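Local atomic coordinates of cupin type-2 domain-containing protein (Ralstonia eutropha, PDB entry 2OPK), a protein that is of unknown function but has a cupin fold and may be a mannose-6-phosphate isomerase. Residues V15-E20 / I37-A42; G30-R35 / A106-A111; W48-Q53 / H88-V93. One frame throughout, in Å; residues are numbered along the deposited sequence.

Interaction 1 (V15-E20 / I37-A42); sequences VGAPDE and ISNGQA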
loop_
_atom_site.group_PDB
_atom_site.type_symbol
_atom_site.label_atom_id
_atom_site.label_comp_id
_atom_site.label_asym_id
_atom_site.label_seq_id
_atom_site.Cartn_x
_atom_site.Cartn_y
_atom_site.Cartn_z
ATOM N N VAL B 15 -10.553 -4.673 -17.545
ATOM C CA VAL B 15 -9.493 -4.570 -18.556
ATOM C C VAL B 15 -10.032 -3.765 -19.736
ATOM O O VAL B 15 -11.088 -4.078 -20.258
ATOM C CB VAL B 15 -9.089 -5.967 -19.064
ATOM C CG1 VAL B 15 -8.085 -5.851 -20.166
ATOM C CG2 VAL B 15 -8.524 -6.814 -17.916
ATOM N N GLY B 16 -9.330 -2.724 -20.150
ATOM C CA GLY B 16 -9.804 -1.871 -21.225
ATOM C C GLY B 16 -10.827 -0.788 -20.900
ATOM O O GLY B 16 -11.369 -0.185 -21.828
ATOM N N ALA B 17 -11.099 -0.484 -19.627
ATOM C CA ALA B 17 -12.031 0.625 -19.328
ATOM C C ALA B 17 -11.463 1.914 -19.955
ATOM O O ALA B 17 -10.285 2.174 -19.795
ATOM C CB ALA B 17 -12.198 0.797 -17.834
ATOM N N PRO B 18 -12.280 2.730 -20.664
ATOM C CA PRO B 18 -11.693 3.911 -21.313
ATOM C C PRO B 18 -11.087 4.937 -20.390
ATOM O O PRO B 18 -10.129 5.614 -20.793
ATOM C CB PRO B 18 -12.894 4.564 -22.015
ATOM C CG PRO B 18 -13.825 3.484 -22.172
ATOM C CD PRO B 18 -13.720 2.660 -20.947
ATOM N N ASP B 19 -11.627 5.071 -19.166
ATOM C CA ASP B 19 -11.088 6.010 -18.185
ATOM C C ASP B 19 -10.611 5.338 -16.908
ATOM O O ASP B 19 -11.044 4.222 -16.593
ATOM C CB ASP B 19 -12.129 7.059 -17.861
ATOM C CG ASP B 19 -12.465 7.897 -19.077
ATOM O OD1 ASP B 19 -11.558 8.548 -19.607
ATOM O OD2 ASP B 19 -13.620 7.870 -19.521
ATOM N N GLU B 20 -9.721 6.025 -16.183
ATOM C CA GLU B 20 -9.214 5.515 -14.900
ATOM C C GLU B 20 -10.340 5.378 -13.913
ATOM O O GLU B 20 -11.284 6.176 -13.935
ATOM C CB GLU B 20 -8.155 6.417 -14.248
ATOM C CG GLU B 20 -6.833 6.325 -14.881
ATOM C CD GLU B 20 -5.730 6.962 -14.056
ATOM O OE1 GLU B 20 -6.005 7.888 -13.260
ATOM O OE2 GLU B 20 -4.576 6.547 -14.269
ATOM N N ILE B 37 -7.233 2.038 -11.004
ATOM C CA ILE B 37 -7.093 1.114 -12.117
ATOM C C ILE B 37 -6.925 1.923 -13.400
ATOM O O ILE B 37 -7.858 2.649 -13.833
ATOM C CB ILE B 37 -8.322 0.182 -12.262
ATOM C CG1 ILE B 37 -8.681 -0.485 -10.920
ATOM C CG2 ILE B 37 -8.090 -0.864 -13.347
ATOM C CD1 ILE B 37 -7.627 -1.415 -10.377
ATOM N N SER B 38 -5.735 1.813 -13.991
ATOM C CA SER B 38 -5.420 2.440 -15.256
ATOM C C SER B 38 -5.415 1.377 -16.313
ATOM O O SER B 38 -5.145 0.194 -16.055
ATOM C CB SER B 38 -4.044 3.093 -15.216
ATOM O OG SER B 38 -3.937 4.039 -14.166
ATOM N N ASN B 39 -5.724 1.815 -17.518
ATOM C CA ASN B 39 -5.664 0.966 -18.709
ATOM C C ASN B 39 -5.072 1.803 -19.830
ATOM O O ASN B 39 -5.732 2.045 -20.847
ATOM C CB ASN B 39 -7.053 0.471 -19.108
ATOM C CG ASN B 39 -7.495 -0.707 -18.293
ATOM O OD1 ASN B 39 -7.055 -1.830 -18.542
ATOM N ND2 ASN B 39 -8.391 -0.462 -17.317
ATOM N N GLY B 40 -3.848 2.287 -19.613
ATOM C CA GLY B 40 -3.127 3.016 -20.648
ATOM C C GLY B 40 -3.321 4.509 -20.722
ATOM O O GLY B 40 -2.712 5.159 -21.572
ATOM N N GLN B 41 -4.089 5.074 -19.807
ATOM C CA GLN B 41 -4.300 6.527 -19.798
ATOM C C GLN B 41 -3.104 7.252 -19.210
ATOM O O GLN B 41 -2.332 6.672 -18.429
ATOM C CB GLN B 41 -5.556 6.946 -18.995
ATOM C CG GLN B 41 -6.831 6.224 -19.419
ATOM C CD GLN B 41 -7.064 4.927 -18.647
ATOM O OE1 GLN B 41 -6.226 4.536 -17.849
ATOM N NE2 GLN B 41 -8.168 4.237 -18.921
ATOM N N ALA B 42 -2.975 8.529 -19.588
ATOM C CA ALA B 42 -1.997 9.429 -19.030
ATOM C C ALA B 42 -2.695 10.743 -18.670
ATOM O O ALA B 42 -3.749 11.028 -19.169
ATOM C CB ALA B 42 -0.895 9.677 -20.055
HETATM O O HOH W 1 -8.384 2.157 -21.948
HETATM O O HOH W 2 -9.167 2.243 -16.298
HETATM O O HOH W 3 -3.057 8.083 -15.839
#
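Asn-39 and Gln-41 both carry CG anti to their own carbonyl carbon (chi1 -81° and -53°), and Gln-41 then bends at chi2, 90°, so that the two amides reach the backbone of 15-20. Asn-39 OD1 accepts from Gly-16 N at 2.9 Å, the N-H standing above the plane of the amide carbonyl. Gly-16 has a positive phi, which glycine adopts without strain. The amide of Gln-41 works at both ends: NE2 donates almost straight to Pro-18 O at 3.0 Å, while OE1 takes the backbone N of Asn-39 at 2.8 Å, which fixes the rotation of the group. Asn and Gln suit these places because each offers a donor and an acceptor, matching the N-H and C=O groups of an irregular loop.

Glu-20 runs antiparallel to Gln-41, stretched out past CG, until OE2 accepts from Ser-38 OG at 2.6 Å. Ser-38 OG is also hydrogen-bonded to Trp-104 NE1, and a water donates to Glu-20 OE2 and, weakly, to Gln-41 O. A second water, between the two segments, donates to Asp-19 O and Ile-37 O and accepts from Asn-39 ND2 at 3.0 Å. The whole is a surface contact in which side-chain amides and bridging waters pin an irregular loop to the end of strand 31-38, at one end of the cupin beta-barrel.

Interaction 2 (G30-R35 / A106-A111); sequences GLKIER and AVHCDA
Backbone hydrogen bonds carry the pairing of strands 31-35 and 106-109, which run antiparallel, their axes 4.8 Å apart. Lys-32 faces His-108 and Glu-34 faces Ala-106 as hydrogen-bonded pairs, each with two N-H...O bonds; Lys-32 O, for instance, takes His-108 N at 2.9 Å, in the carbonyl plane. Between them Ile-33 and Val-107 form a non-hydrogen-bonded pair, where CA-H...O contacts close the gap, as from Val-107 CA to Lys-32 O. A water links Gly-30 O to Asp-110 N.

The polar side-chain bond lies on the face of Lys-32, Glu-34, Ala-106 and His-108. Glu-34 CG sits close to both its backbone N and its carbonyl carbon (chi1 69°), and the rest of the chain stretches out at a slant to His-108. There OE2 accepts from NE2 at 2.7 Å, near the plane of the imidazole but above that of the carboxylate; the two planes are 82° apart. The bond is bent, 141° at the hydrogen. The carboxylate would probably stabilise a protonated imidazole. Ala-106, small, leaves room for Glu-34 CG to lie 3.9 Å from its CB, and the aliphatic part of Lys-32 runs alongside the ring, with CE 3.9 Å from His-108 CD2.

Apolar contacts occupy the other face. Leu-31 CD1 meets Val-107 CG1 at 3.8 Å and also approaches Cys-109 CB, while Ile-33 CG1 touches Val-107 CG2 more loosely. Apolar residues suit this face, on which the second subunit packs: Ile-33 of that subunit meets Val-107, and its Cys-109 meets Leu-31. This is an inner antiparallel pairing of the five-stranded sheet of a cupin barrel, with its apolar face turned to the dimer interface.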
loop_
_atom_site.group_PDB
_atom_site.type_symbol
_atom_site.label_atom_id
_atom_site.label_comp_id
_atom_site.label_asym_id
_atom_site.label_seq_id
_atom_site.Cartn_x
_atom_site.Cartn_y
_atom_site.Cartn_z
ATOM N N GLY B 30 -9.354 12.748 7.688
ATOM C CA GLY B 30 -7.996 13.071 7.206
ATOM C C GLY B 30 -7.265 11.925 6.497
ATOM O O GLY B 30 -6.024 11.960 6.361
ATOM N N LEU B 31 -7.997 10.896 6.060
ATOM C CA LEU B 31 -7.339 9.735 5.492
ATOM C C LEU B 31 -8.154 9.003 4.449
ATOM O O LEU B 31 -9.318 8.669 4.686
ATOM C CB LEU B 31 -6.958 8.722 6.585
ATOM C CG LEU B 31 -6.201 7.529 5.970
ATOM C CD1 LEU B 31 -4.729 7.844 5.829
ATOM C CD2 LEU B 31 -6.428 6.364 6.744
ATOM N N LYS B 32 -7.517 8.687 3.317
ATOM C CA LYS B 32 -8.125 7.836 2.343
ATOM C C LYS B 32 -7.094 6.867 1.744
ATOM O O LYS B 32 -6.014 7.276 1.336
ATOM C CB LYS B 32 -8.811 8.682 1.257
ATOM C CG LYS B 32 -9.342 7.875 0.087
ATOM C CD LYS B 32 -10.291 8.671 -0.785
ATOM C CE LYS B 32 -9.542 9.637 -1.677
ATOM N NZ LYS B 32 -10.514 10.414 -2.548
ATOM N N ILE B 33 -7.458 5.594 1.709
ATOM C CA ILE B 33 -6.700 4.561 1.023
ATOM C C ILE B 33 -7.577 4.114 -0.121
ATOM O O ILE B 33 -8.762 3.811 0.079
ATOM C CB ILE B 33 -6.405 3.351 1.930
ATOM C CG1 ILE B 33 -5.657 3.796 3.195
ATOM C CG2 ILE B 33 -5.542 2.311 1.207
ATOM C CD1 ILE B 33 -5.425 2.607 4.206
ATOM N N GLU B 34 -7.000 4.058 -1.314
ATOM C CA GLU B 34 -7.755 3.697 -2.495
ATOM C C GLU B 34 -6.923 2.927 -3.501
ATOM O O GLU B 34 -5.702 3.052 -3.570
ATOM C CB GLU B 34 -8.321 4.951 -3.182
ATOM C CG GLU B 34 -7.259 5.835 -3.816
ATOM C CD GLU B 34 -7.799 7.120 -4.406
ATOM O OE1 GLU B 34 -9.043 7.234 -4.595
ATOM O OE2 GLU B 34 -6.939 8.010 -4.682
ATOM N N ARG B 35 -7.642 2.163 -4.308
ATOM C CA ARG B 35 -7.106 1.463 -5.475
ATOM C C ARG B 35 -7.419 2.324 -6.729
ATOM O O ARG B 35 -8.502 2.912 -6.820
ATOM C CB ARG B 35 -7.849 0.155 -5.567
ATOM C CG ARG B 35 -7.491 -0.675 -6.641
ATOM C CD ARG B 35 -8.199 -1.993 -6.532
ATOM N NE ARG B 35 -9.570 -2.065 -7.040
ATOM C CZ ARG B 35 -10.071 -3.196 -7.562
ATOM N NH1 ARG B 35 -9.307 -4.270 -7.651
ATOM N NH2 ARG B 35 -11.303 -3.299 -8.003
ATOM N N ALA B 106 -3.020 4.015 -3.396
ATOM C CA ALA B 106 -2.783 5.409 -3.106
ATOM C C ALA B 106 -3.320 5.786 -1.730
ATOM O O ALA B 106 -4.414 5.348 -1.333
ATOM C CB ALA B 106 -3.394 6.287 -4.194
ATOM N N VAL B 107 -2.530 6.583 -1.004
ATOM C CA VAL B 107 -2.904 7.045 0.337
ATOM C C VAL B 107 -2.841 8.559 0.345
ATOM O O VAL B 107 -1.860 9.147 -0.069
ATOM C CB VAL B 107 -2.020 6.470 1.459
ATOM C CG1 VAL B 107 -2.531 6.870 2.880
ATOM C CG2 VAL B 107 -1.913 4.917 1.336
ATOM N N HIS B 108 -3.936 9.165 0.789
ATOM C CA HIS B 108 -4.076 10.588 0.913
ATOM C C HIS B 108 -4.194 10.905 2.381
ATOM O O HIS B 108 -4.991 10.316 3.082
ATOM C CB HIS B 108 -5.328 11.028 0.139
ATOM C CG HIS B 108 -5.269 10.714 -1.332
ATOM N ND1 HIS B 108 -4.681 11.557 -2.259
ATOM C CD2 HIS B 108 -5.699 9.631 -2.030
ATOM C CE1 HIS B 108 -4.771 11.014 -3.461
ATOM N NE2 HIS B 108 -5.392 9.852 -3.352
ATOM N N CYS B 109 -3.377 11.827 2.863
ATOM C CA CYS B 109 -3.403 12.192 4.260
ATOM C C CYS B 109 -2.943 13.630 4.493
ATOM O O CYS B 109 -2.426 14.284 3.568
ATOM C CB CYS B 109 -2.522 11.231 5.036
ATOM S SG CYS B 109 -0.805 11.376 4.653
ATOM N N ASP B 110 -3.093 14.108 5.733
ATOM C CA ASP B 110 -2.741 15.492 6.105
ATOM C C ASP B 110 -1.289 15.798 5.833
ATOM O O ASP B 110 -0.441 14.899 5.907
ATOM C CB ASP B 110 -3.037 15.767 7.592
ATOM C CG ASP B 110 -4.536 15.732 7.918
ATOM O OD1 ASP B 110 -5.371 16.024 7.035
ATOM O OD2 ASP B 110 -4.885 15.392 9.069
ATOM N N ALA B 111 -0.990 17.053 5.505
ATOM C CA ALA B 111 0.404 17.467 5.330
ATOM C C ALA B 111 1.053 17.522 6.718
ATOM O O ALA B 111 2.287 17.491 6.844
ATOM C CB ALA B 111 0.475 18.792 4.651
HETATM O O HOH W 4 -3.857 11.998 8.050
#

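Interaction 3 (W48-Q53 / H88-V93); sequences WYDSPQ and HCRHRV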
loop_
_atom_site.group_PDB
_atom_site.type_symbol
_atom_site.label_atom_id
_atom_site.label_comp_id
_atom_site.label_asym_id
_atom_site.label_seq_id
_atom_site.Cartn_x
_atom_site.Cartn_y
_atom_site.Cartn_z
ATOM N N TRP B 48 -1.819 19.109 -14.211
ATOM C CA TRP B 48 -0.992 18.783 -13.085
ATOM C C TRP B 48 -1.893 18.589 -11.865
ATOM O O TRP B 48 -2.864 19.346 -11.673
ATOM C CB TRP B 48 0.008 19.898 -12.808
ATOM C CG TRP B 48 1.080 20.025 -13.864
ATOM C CD1 TRP B 48 1.022 20.783 -15.002
ATOM C CD2 TRP B 48 2.354 19.379 -13.880
ATOM N NE1 TRP B 48 2.161 20.624 -15.731
ATOM C CE2 TRP B 48 3.008 19.782 -15.061
ATOM C CE3 TRP B 48 3.011 18.508 -13.015
ATOM C CZ2 TRP B 48 4.303 19.347 -15.396
ATOM C CZ3 TRP B 48 4.297 18.069 -13.354
ATOM C CH2 TRP B 48 4.928 18.499 -14.523
ATOM N N TYR B 49 -1.607 17.560 -11.059
ATOM C CA TYR B 49 -2.292 17.416 -9.795
ATOM C C TYR B 49 -1.621 18.417 -8.843
ATOM O O TYR B 49 -0.424 18.705 -8.959
ATOM C CB TYR B 49 -2.164 16.014 -9.200
ATOM C CG TYR B 49 -2.874 14.902 -9.922
ATOM C CD1 TYR B 49 -4.271 14.761 -9.854
ATOM C CD2 TYR B 49 -2.154 13.956 -10.625
ATOM C CE1 TYR B 49 -4.916 13.716 -10.509
ATOM C CE2 TYR B 49 -2.785 12.901 -11.277
ATOM C CZ TYR B 49 -4.163 12.779 -11.230
ATOM O OH TYR B 49 -4.747 11.725 -11.916
ATOM N N ASP B 50 -2.408 18.916 -7.894
ATOM C CA ASP B 50 -1.926 19.811 -6.839
ATOM C C ASP B 50 -2.905 19.692 -5.664
ATOM O O ASP B 50 -4.050 20.117 -5.775
ATOM C CB ASP B 50 -1.885 21.236 -7.379
ATOM C CG ASP B 50 -1.358 22.228 -6.376
ATOM O OD1 ASP B 50 -1.158 21.870 -5.211
ATOM O OD2 ASP B 50 -1.157 23.380 -6.761
ATOM N N SER B 51 -2.483 19.085 -4.565
ATOM C CA SER B 51 -3.413 18.771 -3.454
ATOM C C SER B 51 -2.952 19.369 -2.140
ATOM O O SER B 51 -1.758 19.471 -1.913
ATOM C CB SER B 51 -3.552 17.238 -3.308
ATOM O OG SER B 51 -4.201 16.850 -2.094
ATOM N N PRO B 52 -3.899 19.782 -1.269
ATOM C CA PRO B 52 -3.530 20.229 0.076
ATOM C C PRO B 52 -3.172 19.073 1.022
ATOM O O PRO B 52 -2.736 19.325 2.123
ATOM C CB PRO B 52 -4.785 20.943 0.566
ATOM C CG PRO B 52 -5.908 20.319 -0.219
ATOM C CD PRO B 52 -5.347 19.883 -1.518
ATOM N N GLN B 53 -3.413 17.833 0.599
ATOM C CA GLN B 53 -2.989 16.633 1.332
ATOM C C GLN B 53 -1.712 16.027 0.722
ATOM O O GLN B 53 -1.384 16.248 -0.452
ATOM C CB GLN B 53 -4.086 15.583 1.279
ATOM C CG GLN B 53 -5.332 15.844 2.116
ATOM C CD GLN B 53 -6.269 14.647 2.089
ATOM O OE1 GLN B 53 -6.820 14.291 1.037
ATOM N NE2 GLN B 53 -6.439 14.006 3.241
ATOM N N HIS B 88 0.941 20.241 -2.153
ATOM C CA HIS B 88 1.282 21.324 -3.060
ATOM C C HIS B 88 2.412 21.074 -4.044
ATOM O O HIS B 88 2.679 21.943 -4.871
ATOM C CB HIS B 88 1.367 22.664 -2.332
ATOM C CG HIS B 88 0.100 22.988 -1.611
ATOM N ND1 HIS B 88 -1.111 23.099 -2.266
ATOM C CD2 HIS B 88 -0.166 23.131 -0.292
ATOM C CE1 HIS B 88 -2.060 23.329 -1.381
ATOM N NE2 HIS B 88 -1.511 23.363 -0.175
ATOM N N CYS B 89 3.082 19.914 -3.966
ATOM C CA CYS B 89 4.062 19.512 -4.986
ATOM C C CYS B 89 3.238 18.970 -6.109
ATOM O O CYS B 89 2.406 18.116 -5.882
ATOM C CB CYS B 89 5.002 18.404 -4.523
ATOM S SG CYS B 89 5.942 17.647 -5.908
ATOM N N ARG B 90 3.457 19.477 -7.315
ATOM C CA ARG B 90 2.636 19.126 -8.453
ATOM C C ARG B 90 3.215 17.946 -9.196
ATOM O O ARG B 90 4.437 17.788 -9.261
ATOM C CB ARG B 90 2.442 20.331 -9.387
ATOM C CG ARG B 90 1.856 21.579 -8.679
ATOM C CD ARG B 90 1.023 22.452 -9.627
ATOM N NE ARG B 90 1.732 22.926 -10.828
ATOM C CZ ARG B 90 1.138 23.450 -11.913
ATOM N NH1 ARG B 90 -0.186 23.559 -11.991
ATOM N NH2 ARG B 90 1.864 23.844 -12.962
ATOM N N HIS B 91 2.326 17.100 -9.721
ATOM C CA HIS B 91 2.765 15.925 -10.436
ATOM C C HIS B 91 1.729 15.508 -11.496
ATOM O O HIS B 91 0.590 15.977 -11.527
ATOM C CB HIS B 91 3.141 14.794 -9.443
ATOM C CG HIS B 91 1.969 14.016 -8.909
ATOM N ND1 HIS B 91 1.099 14.516 -7.962
ATOM C CD2 HIS B 91 1.547 12.761 -9.175
ATOM C CE1 HIS B 91 0.178 13.612 -7.693
ATOM N NE2 HIS B 91 0.422 12.538 -8.421
ATOM N N ARG B 92 2.175 14.680 -12.416
ATOM C CA ARG B 92 1.324 14.187 -13.468
ATOM C C ARG B 92 1.743 12.780 -13.832
ATOM O O ARG B 92 2.865 12.388 -13.551
ATOM C CB ARG B 92 1.393 15.100 -14.704
ATOM C CG ARG B 92 2.803 15.317 -15.284
ATOM C CD ARG B 92 2.759 16.246 -16.507
ATOM N NE ARG B 92 2.422 15.521 -17.738
ATOM C CZ ARG B 92 1.212 15.426 -18.291
ATOM N NH1 ARG B 92 0.155 16.078 -17.815
ATOM N NH2 ARG B 92 1.085 14.693 -19.393
ATOM N N VAL B 93 0.813 12.038 -14.444
ATOM C CA VAL B 93 1.072 10.716 -14.952
ATOM C C VAL B 93 1.495 10.878 -16.409
ATOM O O VAL B 93 0.707 11.316 -17.248
ATOM C CB VAL B 93 -0.173 9.806 -14.803
ATOM C CG1 VAL B 93 0.098 8.447 -15.402
ATOM C CG2 VAL B 93 -0.523 9.680 -13.334
HETATM O O HOH W 5 1.436 24.547 -5.637
HETATM O O HOH W 6 0.068 17.842 -4.236
#
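A single antiparallel bridge ties the loop before strand 54-61 to strand 91-96 in the cupin barrel. Tyr-49 and His-91 are its hydrogen-bonded pair: Tyr-49 N donates to His-91 O at 2.7 Å, nearly along the C=O axis, whereas the return bond from His-91 N to Tyr-49 O is longer, 3.3 Å.

The indole of Trp-48 lies between two arginine side chains. Over one face of its six-membered ring lies Arg-92 CD, a CH-pi contact 3.6 Å from the centroid; CG close to both backbone N and carbonyl carbon (chi1 56°) and a bend at chi3 lay the chain there. Over the opposite face the guanidinium of Arg-90 lies nearly flat, 22° from the ring plane, in an off-centre cation-pi stack with CZ 4.4 Å from the centroid of the five-membered ring. Arginine suits both places, offering methylenes or a flat cation to a broad ring while the N-H groups bind other partners: Arg-90 NH2 forms a salt bridge with Glu-69, and Arg-92 NH1 donates to Phe-47 O and Pro-44 O.

On the other side of the bridge, Tyr-49 sets CD2 over a face of the His-91 ring, 3.7 Å from NE2, the two rings meeting obliquely. The tyrosine ring is further packed edge-to-face with Phe-47.

At the other end of the contact, Asp-50 has CG anti to its backbone N (chi1 -178°), and OD1 uses its syn lone pair to accept from His-88 ND1 at 3.2 Å. His-88 N also donates to Ser-51 O at 2.8 Å, and the ring is flanked by Pro-52. Ser-51 OG accepts from Gln-53 N, an ST turn that leads into strand 54-61. Aromatic and cationic groups layered beside a single bridge thus fasten a surface loop to an edge strand of the cupin barrel's smaller sheet.

In the fold
Interaction 2 is the buried one, a regular strand pair whose apolar face is shared with the second subunit; interactions 1 and 3 lie at the surface and secure loops. Interactions 1 and 2 use opposite ends of strand 31-38, their centres about 21 Å apart, and the chemistry changes along it from backbone ladder to side-chain amides and waters. Interaction 3 relies instead on aromatic and cationic stacking around a single bridge, and joins a loop to a strand of the smaller sheet. It is nested in the chain between the partners of interaction 2 and touches it through Gln-53, which packs against His-108 and Cys-109. Interactions 1 and 3 meet where Ala-42 packs on Val-93.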